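Local coordinates for UPF0053 protein HI_0107 (Haemophilus influenzae, PDB 3LAE) that is of unknown function but, as a CBS-domain membrane protein ending in a transporter-associated domain, may bind flavin adenine dinucleotide, at residues A[28-33]-A[39-44]. Numbering follows the deposited sequence.
Sequences WELDTE and NGLILE
Leu41 reaches out from helix 38-45 and sets its two methyl branches against the loop that follows helix 19-26, one on Leu30 and the other on Asp31. Its CG stands anti to the backbone N (chi1 -178°), a setting that points the isobutyl group off the helix toward the loop. The inner branch makes the apolar part of the contact: CD2 of Leu41 lies 4.1 Å from CD2 of Leu30 and equally near Leu30 CB, and the two side chains cross at about a right angle, the Leu41 methyl touching both groups. Both leucines are buried. Leu30 also packs on Leu19 of helix 19-26 and Leu61 of strand 61-69, which places this pair where the two helices meet the antiparallel sheet of the transporter-associated domain.

The outer branch has a more polar neighbour. CD1 of Leu41 sits 3.7 Å from the carbonyl O of Asp31 and 4.4 Å from the CB of the same residue, a van der Waals approach to backbone and side-chain root. Asp31 and Glu33 are exposed to solvent, and the Asp31 carboxylate is engaged within its own segment: OD1 accepts the backbone N of Glu33 at 3.0 Å, forming an Asx turn. The bond is fairly straight (163°) but meets OD1 on the anti side, 31° out of the carboxylate plane. At the backbone, Asp31 N is held by OD1 of Asp59, and Leu30 O by the side chain of Asn23.

With only 122 Å² buried between the segments, both sides summed, and no polar bond joining them, their direct association probably rests on van der Waals contact along Leu41, with water excluded mainly at the buried leucine pair, while hydrogen bonds within the loop and to Asn23 and Asp59 are consistent with a loop fixed independently of Leu41.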
loop_
_atom_site.group_PDB
_atom_site.type_symbol
_atom_site.label_atom_id
_atom_site.label_comp_id
_atom_site.label_asym_id
_atom_site.label_seq_id
_atom_site.Cartn_x
_atom_site.Cartn_y
_atom_site.Cartn_z
ATOM N N TRP A 28 3.960 -7.923 -7.949
ATOM C CA TRP A 28 3.077 -8.188 -6.822
ATOM C C TRP A 28 1.764 -8.728 -7.350
ATOM O O TRP A 28 1.517 -8.731 -8.561
ATOM C CB TRP A 28 2.839 -6.929 -5.988
ATOM C CG TRP A 28 4.053 -6.435 -5.230
ATOM C CD1 TRP A 28 5.230 -7.102 -5.023
ATOM C CD2 TRP A 28 4.191 -5.168 -4.576
ATOM N NE1 TRP A 28 6.089 -6.324 -4.281
ATOM C CE2 TRP A 28 5.473 -5.133 -3.991
ATOM C CE3 TRP A 28 3.348 -4.065 -4.416
ATOM C CZ2 TRP A 28 5.937 -4.031 -3.274
ATOM C CZ3 TRP A 28 3.810 -2.972 -3.707
ATOM C CH2 TRP A 28 5.092 -2.961 -3.147
ATOM N N GLU A 29 0.900 -9.177 -6.449
ATOM C CA GLU A 29 -0.352 -9.755 -6.901
ATOM C C GLU A 29 -1.518 -9.162 -6.145
ATOM O O GLU A 29 -2.379 -9.865 -5.621
ATOM C CB GLU A 29 -0.296 -11.274 -6.805
ATOM C CG GLU A 29 0.807 -11.837 -7.690
ATOM C CD GLU A 29 0.855 -13.342 -7.695
ATOM O OE1 GLU A 29 1.320 -13.918 -6.694
ATOM O OE2 GLU A 29 0.434 -13.946 -8.705
ATOM N N LEU A 30 -1.533 -7.838 -6.108
ATOM C CA LEU A 30 -2.613 -7.112 -5.475
ATOM C C LEU A 30 -3.881 -7.290 -6.294
ATOM O O LEU A 30 -3.839 -7.308 -7.525
ATOM C CB LEU A 30 -2.252 -5.633 -5.363
ATOM C CG LEU A 30 -0.914 -5.442 -4.643
ATOM C CD1 LEU A 30 -0.559 -3.987 -4.504
ATOM C CD2 LEU A 30 -0.992 -6.128 -3.282
ATOM N N ASP A 31 -4.999 -7.449 -5.595
ATOM C CA ASP A 31 -6.308 -7.605 -6.231
ATOM C C ASP A 31 -6.739 -6.283 -6.854
ATOM O O ASP A 31 -6.887 -5.286 -6.157
ATOM C CB ASP A 31 -7.315 -8.033 -5.168
ATOM C CG ASP A 31 -8.669 -8.423 -5.741
ATOM O OD1 ASP A 31 -8.959 -8.143 -6.924
ATOM O OD2 ASP A 31 -9.452 -9.021 -4.980
ATOM N N THR A 32 -6.930 -6.274 -8.166
ATOM C CA THR A 32 -7.274 -5.040 -8.871
ATOM C C THR A 32 -8.733 -4.985 -9.309
ATOM O O THR A 32 -9.149 -4.061 -10.005
ATOM C CB THR A 32 -6.413 -4.858 -10.133
ATOM O OG1 THR A 32 -6.657 -5.948 -11.026
ATOM C CG2 THR A 32 -4.935 -4.830 -9.783
ATOM N N GLU A 33 -9.514 -5.970 -8.899
ATOM C CA GLU A 33 -10.908 -6.080 -9.326
ATOM C C GLU A 33 -11.790 -4.933 -8.844
ATOM O O GLU A 33 -12.627 -4.418 -9.586
ATOM C CB GLU A 33 -11.485 -7.406 -8.835
ATOM C CG GLU A 33 -12.916 -7.688 -9.252
ATOM C CD GLU A 33 -13.431 -8.971 -8.629
ATOM O OE1 GLU A 33 -14.543 -8.960 -8.067
ATOM O OE2 GLU A 33 -12.707 -9.987 -8.677
ATOM N N ASN A 39 -4.329 2.805 -1.347
ATOM C CA ASN A 39 -5.270 3.320 -0.362
ATOM C C ASN A 39 -6.623 2.617 -0.482
ATOM O O ASN A 39 -7.171 2.142 0.506
ATOM C CB ASN A 39 -5.430 4.835 -0.527
ATOM C CG ASN A 39 -6.544 5.403 0.332
ATOM O OD1 ASN A 39 -6.517 5.286 1.562
ATOM N ND2 ASN A 39 -7.545 6.003 -0.316
ATOM N N GLY A 40 -7.174 2.557 -1.692
ATOM C CA GLY A 40 -8.471 1.915 -1.876
ATOM C C GLY A 40 -8.469 0.449 -1.446
ATOM O O GLY A 40 -9.395 -0.038 -0.794
ATOM N N LEU A 41 -7.425 -0.275 -1.814
ATOM C CA LEU A 41 -7.317 -1.687 -1.438
ATOM C C LEU A 41 -7.311 -1.857 0.083
ATOM O O LEU A 41 -7.988 -2.731 0.628
ATOM C CB LEU A 41 -6.037 -2.279 -2.027
ATOM C CG LEU A 41 -5.773 -3.757 -1.776
ATOM C CD1 LEU A 41 -6.791 -4.569 -2.547
ATOM C CD2 LEU A 41 -4.344 -4.121 -2.162
ATOM N N ILE A 42 -6.534 -1.032 0.774
ATOM C CA ILE A 42 -6.472 -1.124 2.225
ATOM C C ILE A 42 -7.820 -0.760 2.852
ATOM O O ILE A 42 -8.318 -1.473 3.736
ATOM C CB ILE A 42 -5.337 -0.251 2.804
ATOM C CG1 ILE A 42 -3.974 -0.756 2.312
ATOM C CG2 ILE A 42 -5.375 -0.262 4.331
ATOM C CD1 ILE A 42 -2.829 0.238 2.542
ATOM N N LEU A 43 -8.427 0.330 2.392
ATOM C CA LEU A 43 -9.708 0.753 2.957
ATOM C C LEU A 43 -10.805 -0.276 2.730
ATOM O O LEU A 43 -11.659 -0.481 3.595
ATOM C CB LEU A 43 -10.137 2.106 2.392
ATOM C CG LEU A 43 -9.294 3.314 2.787
ATOM C CD1 LEU A 43 -9.792 4.561 2.058
ATOM C CD2 LEU A 43 -9.325 3.508 4.286
ATOM N N GLU A 44 -10.788 -0.945 1.580
ATOM C CA GLU A 44 -11.840 -1.919 1.283
ATOM C C GLU A 44 -11.747 -3.118 2.204
ATOM O O GLU A 44 -12.738 -3.806 2.444
ATOM C CB GLU A 44 -11.794 -2.360 -0.181
ATOM C CG GLU A 44 -12.193 -1.252 -1.128
ATOM C CD GLU A 44 -12.190 -1.663 -2.584
ATOM O OE1 GLU A 44 -12.141 -2.877 -2.865
ATOM O OE2 GLU A 44 -12.241 -0.758 -3.447
#